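Local coordinates for protein putative tagatose-6-phosphate ketose/aldose isomerase (Escherichia coli, PDB 3C3J) that is a putative isomerase of the SIS family, built from two SIS domains, whose precise role is undefined, at residues S64-H78 with M179-I192. Residues are numbered along the deposited sequence; the frame is centred on the assembly and turned at random.
Sequences SAFIGDIIAPWLASH and MMASCLAVFAPETI
Ile71 divides its two branches between Leu184 and Cys183, neighbours on helix 179-187: CG2 meets Leu184 CD2 at 3.7 Å, and CD1 lies against CB and SG of Cys183. This fork depends on chi1 of 71°, which wedges CG1 into the space flanked by both backbone arms and swings CG2 round beside the N. One turn earlier, Ile67 and Met180 run alongside each other with their ends pointing opposite ways, Ile67 CG2 close to Met180 CA. Met180, a selenomethionine like Met179, has CG anti to the backbone N (chi1 -176°), bends at its last torsion and lies crosswise to Ile70, bringing SE to 3.7 Å from Ile70 CD1. Ile67 CD1 touches Met179, whose CE also reaches Ser64 OG at 3.6 Å. Toward the other end, Trp74 stands roughly perpendicular to Leu184; its six-membered ring meets Leu184 CD2 through CZ3 and Ala188 CB through CH2, the latter at 3.7 Å. Leu75 CD2 rests on Phe187 CB at 3.9 Å, while the Phe187 ring turns off to an edge-to-face contact with Phe83. His78 lies near Glu190 and Thr191, though its imidazole orientation is doubtful. The axes, 10.3 Å apart at closest, cross at -39°. Two helices of the first SIS domain thus pack together, with Phe110 of the central parallel sheet touching Ile67, Met179 and Cys183, and helix 335-356 adjoining Ile70 and Trp74. The contact is mostly apolar, resting on van der Waals packing of branched aliphatic groups, methionine side chains (selenomethionine in the model), a cysteine and an indole, with the polar His78, Glu190 and Thr191 at one end.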
loop_
_atom_site.group_PDB
_atom_site.type_symbol
_atom_site.label_atom_id
_atom_site.label_comp_id
_atom_site.label_asym_id
_atom_site.label_seq_id
_atom_site.Cartn_x
_atom_site.Cartn_y
_atom_site.Cartn_z
ATOM N N SER A 64 9.906 -6.958 -5.949
ATOM C CA SER A 64 9.483 -6.849 -7.354
ATOM C C SER A 64 8.119 -6.203 -7.477
ATOM O O SER A 64 7.831 -5.623 -8.508
ATOM C CB SER A 64 9.495 -8.201 -8.063
ATOM O OG SER A 64 10.825 -8.681 -8.196
ATOM N N ALA A 65 7.291 -6.305 -6.432
ATOM C CA ALA A 65 5.989 -5.627 -6.426
ATOM C C ALA A 65 6.164 -4.118 -6.349
ATOM O O ALA A 65 5.322 -3.360 -6.847
ATOM C CB ALA A 65 5.132 -6.101 -5.251
ATOM N N PHE A 66 7.243 -3.667 -5.720
ATOM C CA PHE A 66 7.402 -2.224 -5.474
ATOM C C PHE A 66 7.799 -1.463 -6.734
ATOM O O PHE A 66 7.632 -0.248 -6.792
ATOM C CB PHE A 66 8.396 -1.970 -4.323
ATOM C CG PHE A 66 8.092 -2.766 -3.086
ATOM C CD1 PHE A 66 6.780 -3.081 -2.729
ATOM C CD2 PHE A 66 9.125 -3.202 -2.252
ATOM C CE1 PHE A 66 6.514 -3.855 -1.578
ATOM C CE2 PHE A 66 8.858 -3.948 -1.121
ATOM C CZ PHE A 66 7.552 -4.276 -0.778
ATOM N N ILE A 67 8.257 -2.161 -7.768
ATOM C CA ILE A 67 8.540 -1.516 -9.049
ATOM C C ILE A 67 7.289 -0.786 -9.554
ATOM O O ILE A 67 7.326 0.399 -9.798
ATOM C CB ILE A 67 9.070 -2.510 -10.129
ATOM C CG1 ILE A 67 10.384 -3.143 -9.644
ATOM C CG2 ILE A 67 9.234 -1.786 -11.541
ATOM C CD1 ILE A 67 10.868 -4.278 -10.485
ATOM N N GLY A 68 6.184 -1.513 -9.677
ATOM C CA GLY A 68 4.927 -0.941 -10.110
ATOM C C GLY A 68 4.459 0.152 -9.187
ATOM O O GLY A 68 3.882 1.116 -9.634
ATOM N N ASP A 69 4.679 -0.005 -7.885
ATOM C CA ASP A 69 4.355 1.046 -6.904
ATOM C C ASP A 69 5.075 2.354 -7.209
ATOM O O ASP A 69 4.475 3.438 -7.088
ATOM C CB ASP A 69 4.655 0.600 -5.483
ATOM C CG ASP A 69 3.716 -0.516 -4.992
ATOM O OD1 ASP A 69 2.681 -0.773 -5.627
ATOM O OD2 ASP A 69 4.032 -1.151 -3.961
ATOM N N ILE A 70 6.334 2.257 -7.632
ATOM C CA ILE A 70 7.114 3.456 -7.967
ATOM C C ILE A 70 6.687 4.048 -9.326
ATOM O O ILE A 70 6.500 5.273 -9.427
ATOM C CB ILE A 70 8.611 3.181 -7.938
ATOM C CG1 ILE A 70 9.035 2.723 -6.532
ATOM C CG2 ILE A 70 9.422 4.430 -8.329
ATOM C CD1 ILE A 70 10.405 2.096 -6.463
ATOM N N ILE A 71 6.506 3.215 -10.351
ATOM C CA ILE A 71 6.419 3.716 -11.722
ATOM C C ILE A 71 5.055 3.660 -12.410
ATOM O O ILE A 71 4.899 4.335 -13.423
ATOM C CB ILE A 71 7.483 3.066 -12.661
ATOM C CG1 ILE A 71 7.177 1.590 -12.969
ATOM C CG2 ILE A 71 8.915 3.232 -12.104
ATOM C CD1 ILE A 71 8.192 0.965 -13.967
ATOM N N ALA A 72 4.095 2.837 -11.933
ATOM C CA ALA A 72 2.813 2.677 -12.640
ATOM C C ALA A 72 2.030 4.005 -12.785
ATOM O O ALA A 72 1.555 4.338 -13.880
ATOM C CB ALA A 72 1.961 1.588 -11.986
ATOM N N PRO A 73 1.927 4.791 -11.702
ATOM C CA PRO A 73 1.191 6.051 -11.852
ATOM C C PRO A 73 1.845 7.009 -12.826
ATOM O O PRO A 73 1.159 7.567 -13.667
ATOM C CB PRO A 73 1.190 6.633 -10.437
ATOM C CG PRO A 73 1.425 5.429 -9.541
ATOM C CD PRO A 73 2.373 4.596 -10.309
ATOM N N TRP A 74 3.149 7.213 -12.709
ATOM C CA TRP A 74 3.872 8.022 -13.693
ATOM C C TRP A 74 3.683 7.512 -15.118
ATOM O O TRP A 74 3.377 8.296 -16.037
ATOM C CB TRP A 74 5.359 8.121 -13.355
ATOM C CG TRP A 74 6.065 9.023 -14.298
ATOM C CD1 TRP A 74 6.074 10.387 -14.259
ATOM C CD2 TRP A 74 6.813 8.644 -15.468
ATOM N NE1 TRP A 74 6.802 10.885 -15.329
ATOM C CE2 TRP A 74 7.263 9.841 -16.082
ATOM C CE3 TRP A 74 7.138 7.412 -16.061
ATOM C CZ2 TRP A 74 8.038 9.847 -17.246
ATOM C CZ3 TRP A 74 7.930 7.415 -17.217
ATOM C CH2 TRP A 74 8.370 8.623 -17.793
ATOM N N LEU A 75 3.815 6.203 -15.315
ATOM C CA LEU A 75 3.599 5.633 -16.648
ATOM C C LEU A 75 2.168 5.902 -17.169
ATOM O O LEU A 75 1.967 6.222 -18.350
ATOM C CB LEU A 75 3.902 4.134 -16.661
ATOM C CG LEU A 75 5.371 3.731 -16.768
ATOM C CD1 LEU A 75 5.516 2.216 -16.629
ATOM C CD2 LEU A 75 5.996 4.255 -18.068
ATOM N N ALA A 76 1.182 5.760 -16.285
ATOM C CA ALA A 76 -0.205 6.033 -16.635
ATOM C C ALA A 76 -0.350 7.476 -17.147
ATOM O O ALA A 76 -0.926 7.705 -18.221
ATOM C CB ALA A 76 -1.114 5.797 -15.406
ATOM N N SER A 77 0.172 8.433 -16.386
ATOM C CA SER A 77 -0.008 9.842 -16.711
ATOM C C SER A 77 0.853 10.245 -17.885
ATOM O O SER A 77 0.400 11.018 -18.732
ATOM C CB SER A 77 0.311 10.761 -15.538
ATOM O OG SER A 77 1.608 10.525 -15.035
ATOM N N HIS A 78 2.079 9.739 -17.930
ATOM C CA HIS A 78 3.002 10.064 -19.025
ATOM C C HIS A 78 2.492 9.580 -20.383
ATOM O O HIS A 78 2.614 10.295 -21.367
ATOM C CB HIS A 78 4.382 9.477 -18.771
ATOM C CG HIS A 78 5.422 9.971 -19.728
ATOM N ND1 HIS A 78 5.881 9.217 -20.787
ATOM C CD2 HIS A 78 6.074 11.155 -19.795
ATOM C CE1 HIS A 78 6.784 9.915 -21.455
ATOM N NE2 HIS A 78 6.922 11.092 -20.873
HETATM N N MSE A 179 15.437 -4.019 -13.667
HETATM C CA MSE A 179 14.092 -4.282 -14.163
HETATM C C MSE A 179 13.271 -3.003 -14.234
HETATM O O MSE A 179 12.567 -2.793 -15.216
HETATM C CB MSE A 179 13.382 -5.342 -13.304
HETATM C CG MSE A 179 13.943 -6.742 -13.543
HETATM SE SE MSE A 179 12.949 -8.179 -12.630
HETATM C CE MSE A 179 12.993 -7.493 -10.846
HETATM N N MSE A 180 13.390 -2.149 -13.213
HETATM C CA MSE A 180 12.664 -0.902 -13.175
HETATM C C MSE A 180 13.058 0.050 -14.311
HETATM O O MSE A 180 12.201 0.614 -14.987
HETATM C CB MSE A 180 12.844 -0.202 -11.828
HETATM C CG MSE A 180 12.006 1.054 -11.725
HETATM SE SE MSE A 180 11.663 1.540 -9.868
HETATM C CE MSE A 180 13.538 1.695 -9.202
ATOM N N ALA A 181 14.360 0.235 -14.496
ATOM C CA ALA A 181 14.896 1.073 -15.579
ATOM C C ALA A 181 14.490 0.526 -16.937
ATOM O O ALA A 181 14.139 1.290 -17.838
ATOM C CB ALA A 181 16.417 1.155 -15.486
ATOM N N SER A 182 14.520 -0.800 -17.075
ATOM C CA SER A 182 14.110 -1.438 -18.336
ATOM C C SER A 182 12.629 -1.173 -18.660
ATOM O O SER A 182 12.296 -0.804 -19.790
ATOM C CB SER A 182 14.405 -2.936 -18.325
ATOM O OG SER A 182 15.775 -3.155 -18.007
ATOM N N CYS A 183 11.758 -1.358 -17.675
ATOM C CA CYS A 183 10.330 -1.112 -17.859
ATOM C C CYS A 183 10.051 0.336 -18.271
ATOM O O CYS A 183 9.325 0.568 -19.221
ATOM C CB CYS A 183 9.527 -1.467 -16.607
ATOM S SG CYS A 183 7.733 -1.511 -16.925
ATOM N N LEU A 184 10.681 1.293 -17.594
ATOM C CA LEU A 184 10.557 2.697 -17.957
ATOM C C LEU A 184 11.010 2.918 -19.413
ATOM O O LEU A 184 10.318 3.592 -20.186
ATOM C CB LEU A 184 11.373 3.554 -16.991
ATOM C CG LEU A 184 10.857 3.745 -15.568
ATOM C CD1 LEU A 184 11.974 4.398 -14.706
ATOM C CD2 LEU A 184 9.563 4.604 -15.503
ATOM N N ALA A 185 12.129 2.298 -19.801
ATOM C CA ALA A 185 12.700 2.475 -21.137
ATOM C C ALA A 185 11.834 1.862 -22.203
ATOM O O ALA A 185 11.772 2.380 -23.306
ATOM C CB ALA A 185 14.106 1.911 -21.226
ATOM N N VAL A 186 11.160 0.761 -21.879
ATOM C CA VAL A 186 10.284 0.104 -22.840
ATOM C C VAL A 186 9.113 1.011 -23.167
ATOM O O VAL A 186 8.798 1.201 -24.341
ATOM C CB VAL A 186 9.759 -1.269 -22.326
ATOM C CG1 VAL A 186 8.538 -1.742 -23.175
ATOM C CG2 VAL A 186 10.919 -2.339 -22.350
ATOM N N PHE A 187 8.492 1.613 -22.146
ATOM C CA PHE A 187 7.227 2.351 -22.355
ATOM C C PHE A 187 7.354 3.852 -22.514
ATOM O O PHE A 187 6.429 4.477 -23.042
ATOM C CB PHE A 187 6.213 1.974 -21.259
ATOM C CG PHE A 187 5.799 0.547 -21.339
ATOM C CD1 PHE A 187 4.879 0.142 -22.295
ATOM C CD2 PHE A 187 6.390 -0.414 -20.527
ATOM C CE1 PHE A 187 4.501 -1.201 -22.392
ATOM C CE2 PHE A 187 6.035 -1.742 -20.632
ATOM C CZ PHE A 187 5.093 -2.142 -21.593
ATOM N N ALA A 188 8.480 4.427 -22.082
ATOM C CA ALA A 188 8.719 5.865 -22.213
ATOM C C ALA A 188 10.110 6.153 -22.813
ATOM O O ALA A 188 10.899 6.891 -22.245
ATOM C CB ALA A 188 8.544 6.542 -20.872
ATOM N N PRO A 189 10.399 5.581 -23.988
ATOM C CA PRO A 189 11.762 5.709 -24.535
ATOM C C PRO A 189 12.147 7.121 -24.963
ATOM O O PRO A 189 13.331 7.428 -25.117
ATOM C CB PRO A 189 11.756 4.769 -25.737
ATOM C CG PRO A 189 10.339 4.727 -26.168
ATOM C CD PRO A 189 9.532 4.780 -24.876
ATOM N N GLU A 190 11.151 7.974 -25.141
ATOM C CA GLU A 190 11.415 9.365 -25.497
ATOM C C GLU A 190 11.952 10.164 -24.304
ATOM O O GLU A 190 12.450 11.281 -24.487
ATOM C CB GLU A 190 10.157 10.001 -26.095
ATOM C CG GLU A 190 8.985 10.213 -25.136
ATOM C CD GLU A 190 8.231 8.917 -24.726
ATOM O OE1 GLU A 190 8.438 7.826 -25.283
ATOM O OE2 GLU A 190 7.388 8.998 -23.832
ATOM N N THR A 191 11.844 9.589 -23.100
ATOM C CA THR A 191 12.233 10.217 -21.840
ATOM C C THR A 191 13.330 9.416 -21.160
ATOM O O THR A 191 14.318 9.978 -20.677
ATOM C CB THR A 191 11.015 10.292 -20.866
ATOM O OG1 THR A 191 9.959 11.004 -21.492
ATOM C CG2 THR A 191 11.346 10.980 -19.526
ATOM N N ILE A 192 13.141 8.096 -21.101
ATOM C CA ILE A 192 14.059 7.222 -20.405
ATOM C C ILE A 192 14.679 6.321 -21.444
ATOM O O ILE A 192 14.020 5.465 -21.995
ATOM C CB ILE A 192 13.337 6.370 -19.314
ATOM C CG1 ILE A 192 12.536 7.277 -18.353
ATOM C CG2 ILE A 192 14.350 5.455 -18.622
ATOM C CD1 ILE A 192 13.371 8.193 -17.484
#